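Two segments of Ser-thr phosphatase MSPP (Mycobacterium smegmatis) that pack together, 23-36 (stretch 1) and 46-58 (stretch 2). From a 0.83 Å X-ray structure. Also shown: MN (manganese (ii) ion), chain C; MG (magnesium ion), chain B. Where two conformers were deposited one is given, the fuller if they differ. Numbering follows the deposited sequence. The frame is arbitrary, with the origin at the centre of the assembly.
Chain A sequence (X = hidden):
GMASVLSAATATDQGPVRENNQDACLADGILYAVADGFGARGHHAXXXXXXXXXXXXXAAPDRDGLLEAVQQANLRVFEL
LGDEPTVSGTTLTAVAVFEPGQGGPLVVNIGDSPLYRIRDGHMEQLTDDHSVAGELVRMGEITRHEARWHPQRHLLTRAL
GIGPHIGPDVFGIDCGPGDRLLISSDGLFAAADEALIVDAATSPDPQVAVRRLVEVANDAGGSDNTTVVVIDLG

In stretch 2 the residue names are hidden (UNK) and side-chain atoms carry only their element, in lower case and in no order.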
# COMPACT_ATOMS: atom_id res chain seq x y z
N ASP A 23 -8.66 -5.66 3.15
CA ASP A 23 -7.52 -5.31 2.32
C ASP A 23 -7.63 -6.07 0.99
O ASP A 23 -8.32 -7.09 0.87
CB ASP A 23 -6.22 -5.79 2.99
CG ASP A 23 -5.67 -5.04 4.18
OD1 ASP A 23 -6.25 -4.01 4.60
OD2 ASP A 23 -4.62 -5.53 4.70
N ALA A 24 -6.92 -5.56 0.00
CA ALA A 24 -6.80 -6.19 -1.31
C ALA A 24 -5.41 -5.89 -1.82
O ALA A 24 -4.81 -4.89 -1.47
CB ALA A 24 -7.87 -5.72 -2.25
N CYS A 25 -4.91 -6.73 -2.72
CA CYS A 25 -3.62 -6.47 -3.36
C CYS A 25 -3.62 -6.91 -4.81
O CYS A 25 -4.51 -7.65 -5.25
CB CYS A 25 -2.48 -7.08 -2.61
SG CYS A 25 -2.43 -8.81 -2.52
N LEU A 26 -2.65 -6.41 -5.54
CA LEU A 26 -2.51 -6.60 -6.97
C LEU A 26 -1.02 -6.75 -7.27
O LEU A 26 -0.22 -5.96 -6.80
CB LEU A 26 -3.07 -5.36 -7.67
CG LEU A 26 -2.95 -5.24 -9.18
CD1 LEU A 26 -3.74 -6.36 -9.84
CD2 LEU A 26 -3.49 -3.89 -9.63
N ALA A 27 -0.69 -7.72 -8.14
CA ALA A 27 0.72 -7.88 -8.59
C ALA A 27 0.55 -8.35 -10.03
O ALA A 27 0.11 -9.48 -10.29
CB ALA A 27 1.53 -8.81 -7.72
N ASP A 28 0.86 -7.52 -11.00
CA ASP A 28 0.61 -7.87 -12.39
C ASP A 28 1.45 -7.07 -13.33
O ASP A 28 1.31 -5.84 -13.51
CB ASP A 28 -0.83 -7.58 -12.74
CG ASP A 28 -1.15 -7.92 -14.19
OD1 ASP A 28 -0.32 -8.62 -14.81
OD2 ASP A 28 -2.19 -7.47 -14.72
N GLY A 29 2.40 -7.76 -13.93
CA GLY A 29 3.35 -7.12 -14.82
C GLY A 29 4.28 -6.22 -14.03
O GLY A 29 5.06 -6.58 -13.16
N ILE A 30 4.24 -4.93 -14.33
CA ILE A 30 5.04 -3.92 -13.60
C ILE A 30 4.17 -3.17 -12.58
O ILE A 30 4.71 -2.26 -11.95
CB ILE A 30 5.71 -2.93 -14.57
CG1 ILE A 30 4.72 -2.03 -15.32
CG2 ILE A 30 6.60 -3.72 -15.50
CD1 ILE A 30 5.43 -0.86 -15.97
N LEU A 31 2.90 -3.53 -12.44
CA LEU A 31 1.99 -2.82 -11.53
C LEU A 31 1.75 -3.64 -10.26
O LEU A 31 1.38 -4.83 -10.32
CB LEU A 31 0.64 -2.58 -12.22
CG LEU A 31 -0.37 -1.82 -11.40
CD1 LEU A 31 0.08 -0.39 -11.12
CD2 LEU A 31 -1.74 -1.82 -12.09
N TYR A 32 1.90 -2.98 -9.14
CA TYR A 32 1.77 -3.58 -7.81
C TYR A 32 0.96 -2.64 -6.97
O TYR A 32 1.16 -1.44 -7.01
CB TYR A 32 3.14 -3.82 -7.19
CG TYR A 32 3.97 -4.75 -8.05
CD1 TYR A 32 3.85 -6.12 -7.91
CD2 TYR A 32 4.78 -4.27 -9.05
CE1 TYR A 32 4.55 -6.99 -8.70
CE2 TYR A 32 5.48 -5.17 -9.88
CZ TYR A 32 5.33 -6.50 -9.68
OH TYR A 32 6.03 -7.36 -10.52
N ALA A 33 0.06 -3.17 -6.12
CA ALA A 33 -0.72 -2.26 -5.31
C ALA A 33 -1.28 -2.96 -4.08
O ALA A 33 -1.52 -4.18 -4.08
CB ALA A 33 -1.88 -1.65 -6.11
N VAL A 34 -1.54 -2.15 -3.08
CA VAL A 34 -2.34 -2.53 -1.91
C VAL A 34 -3.42 -1.49 -1.72
O VAL A 34 -3.19 -0.30 -1.87
CB VAL A 34 -1.46 -2.63 -0.64
CG1 VAL A 34 -2.29 -2.84 0.62
CG2 VAL A 34 -0.42 -3.72 -0.80
N ALA A 35 -4.60 -1.99 -1.34
CA ALA A 35 -5.74 -1.14 -0.99
C ALA A 35 -6.31 -1.63 0.33
O ALA A 35 -6.66 -2.80 0.45
CB ALA A 35 -6.79 -1.18 -2.08
N ASP A 36 -6.38 -0.75 1.31
CA ASP A 36 -6.92 -1.08 2.63
C ASP A 36 -8.28 -0.42 2.76
O ASP A 36 -8.40 0.79 2.94
CB ASP A 36 -5.97 -0.58 3.72
CG ASP A 36 -6.47 -0.83 5.12
OD1 ASP A 36 -7.67 -1.20 5.24
OD2 ASP A 36 -5.67 -0.66 6.06
N UNK A 46 -12.03 -1.67 -1.60
CA UNK A 46 -10.64 -2.03 -1.98
C UNK A 46 -10.66 -2.93 -3.21
O UNK A 46 -9.85 -2.74 -4.12
c UNK A 46 -9.92 -2.64 -0.81
o UNK A 46 -10.65 -3.77 -0.31
N UNK A 47 -11.56 -3.91 -3.25
CA UNK A 47 -11.59 -4.82 -4.43
C UNK A 47 -11.93 -4.06 -5.67
O UNK A 47 -11.34 -4.28 -6.74
c UNK A 47 -12.58 -5.93 -4.19
N UNK A 48 -12.93 -3.17 -5.60
CA UNK A 48 -13.34 -2.43 -6.78
C UNK A 48 -12.22 -1.50 -7.22
O UNK A 48 -11.97 -1.36 -8.42
o UNK A 48 -15.67 -2.53 -6.15
c UNK A 48 -15.04 -0.81 -7.69
c UNK A 48 -14.61 -1.63 -6.49
N UNK A 49 -11.57 -0.84 -6.26
CA UNK A 49 -10.48 0.07 -6.63
C UNK A 49 -9.42 -0.67 -7.44
O UNK A 49 -8.94 -0.15 -8.44
c UNK A 49 -9.88 0.70 -5.40
N UNK A 50 -9.03 -1.86 -6.98
CA UNK A 50 -7.96 -2.57 -7.68
C UNK A 50 -8.40 -3.12 -9.02
O UNK A 50 -7.61 -3.12 -9.97
c UNK A 50 -6.64 -3.12 -5.54
c UNK A 50 -5.92 -4.27 -4.87
c UNK A 50 -7.34 -3.64 -6.78
c UNK A 50 -5.68 -1.97 -5.84
N UNK A 51 -9.65 -3.57 -9.13
CA UNK A 51 -10.15 -4.04 -10.42
C UNK A 51 -10.11 -2.90 -11.42
O UNK A 51 -9.72 -3.07 -12.59
c UNK A 51 -12.10 -5.24 -11.50
c UNK A 51 -13.45 -5.92 -11.35
c UNK A 51 -11.54 -4.62 -10.26
c UNK A 51 -13.84 -6.73 -12.60
n UNK A 51 -15.16 -7.42 -12.44
N UNK A 52 -10.58 -1.75 -11.01
CA UNK A 52 -10.61 -0.59 -11.89
C UNK A 52 -9.19 -0.10 -12.21
O UNK A 52 -8.91 0.25 -13.36
c UNK A 52 -11.45 0.52 -11.27
o UNK A 52 -12.78 0.07 -10.99
c UNK A 52 -11.52 1.77 -12.15
N UNK A 53 -8.33 -0.09 -11.24
CA UNK A 53 -6.95 0.31 -11.43
C UNK A 53 -6.29 -0.57 -12.46
O UNK A 53 -5.63 -0.10 -13.40
c UNK A 53 -4.72 0.56 -10.21
c UNK A 53 -6.17 0.20 -10.12
c UNK A 53 -4.51 2.06 -10.43
c UNK A 53 -4.03 0.16 -8.95
N UNK A 54 -6.44 -1.88 -12.31
CA UNK A 54 -5.83 -2.85 -13.20
C UNK A 54 -6.28 -2.62 -14.65
O UNK A 54 -5.50 -2.59 -15.58
c UNK A 54 -6.16 -4.25 -12.75
o UNK A 54 -5.52 -5.18 -13.59
N UNK A 55 -7.62 -2.47 -14.82
CA UNK A 55 -8.13 -2.27 -16.18
C UNK A 55 -7.66 -0.98 -16.76
O UNK A 55 -7.32 -0.93 -17.95
c UNK A 55 -9.64 -2.34 -16.07
N UNK A 56 -7.64 0.09 -15.99
CA UNK A 56 -7.25 1.36 -16.51
C UNK A 56 -5.77 1.39 -16.86
O UNK A 56 -5.39 1.98 -17.89
N UNK A 57 -4.94 0.78 -16.05
CA UNK A 57 -3.50 0.76 -16.36
C UNK A 57 -3.24 -0.08 -17.60
O UNK A 57 -2.45 0.30 -18.44
c UNK A 57 -0.47 -0.77 -15.60
c UNK A 57 -0.64 1.60 -15.29
c UNK A 57 1.53 0.56 -15.70
c UNK A 57 0.92 -0.69 -15.77
c UNK A 57 -2.73 0.24 -15.15
c UNK A 57 -1.24 0.35 -15.36
c UNK A 57 0.76 1.68 -15.47
N UNK A 58 -3.96 -1.19 -17.74
CA UNK A 58 -3.78 -2.00 -18.93
C UNK A 58 -4.13 -1.26 -20.18
O UNK A 58 -3.54 -1.46 -21.25
c UNK A 58 -4.67 -3.25 -18.82
MN MN C . -5.73 -1.39 8.02
MG MG B . -9.13 -1.75 6.48
O HOH W 1 -11.11 -6.45 0.12
O HOH W 2 -8.71 -3.64 5.75
O HOH W 3 -7.83 -2.09 8.12
O HOH W 4 -10.75 -2.53 7.50
O HOH W 5 -9.23 0.10 7.36
O HOH W 6 -6.56 0.32 8.79

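Stretch 1 is a β-hairpin, strands 23-28 and 31-36 joined by a type II' turn, and stretch 2 is a helix packed along one side, nearly parallel to the first strand and roughly antiparallel to the second. Position 46 carries one carbon and then one oxygen; its CB lies 3.7 Å from Ala-35 CB, and the oxygen takes a hydrogen bond from water 1, which also donates to Asp-23 O. It is Ser-46, with OG 2.8 Å from the oxygen of water 1. Position 47 has a single carbon, directed sideways, its CB 5.1 Å from Ala-24 CB: Ala-47.

At position 48 one carbon bears an oxygen and a carbon, out of reach of stretch 1, which identifies Thr-48. Position 49 again has one carbon, pointing toward the strands, its CB 4.9 Å from Ala-35 CB, hence Ala-49.

Position 50 has four carbons forked at the second, which reach both strands and fit Leu-50. Its CD1 is 3.6 Å from Ala-24 CB and 3.4 Å from the backbone N of Cys-25, while CD2 lies 3.8 Å from Ala-33 CB.

At position 51 four carbons in a row end in nitrogen; the CA-to-CB bond points away from the hairpin: Lys-51. Position 52 repeats the branched carbon with one oxygen and one carbon, far from the strands, and is Thr-52.

Position 53 shows four carbons forked at the second, pointing toward the sheet: Leu-53. Its CD2 lies 4.0 Å from Ala-33 CB and 4.1 Å from Leu-26 CD2. A carbon followed by an oxygen marks position 54; its CB is 4.1 Å from Leu-26 CD2, and the residue is Ser-54. Position 55 has one carbon, out of reach: Ala-55. Position 56 has no side-chain atom, so it is Gly-56.

At position 57 one carbon leads to a six-carbon ring, so the residue is Phe-57. Leu-31 CD2 approaches its CB to 3.8 Å, and Ile-30 CG1 meets the ring edge at CE2, 4.1 Å away. Position 58 has one sideways carbon: Ala-58.

No direct hydrogen bond joins the stretches, so apolar packing dominates, with water 1 bridging the polar end. Alternation along each strand turns Ala-24 and Leu-26, and Leu-31, Ala-33 and Ala-35, toward the helix. The small alanines let Leu-50 settle close to the backbone, while Leu-31 packs against Leu-53 and Phe-57 near the turn. Asp-36 points away from the helix and binds both metals.

Stretch 2, residues 46-58: SATALKTLSAGFA
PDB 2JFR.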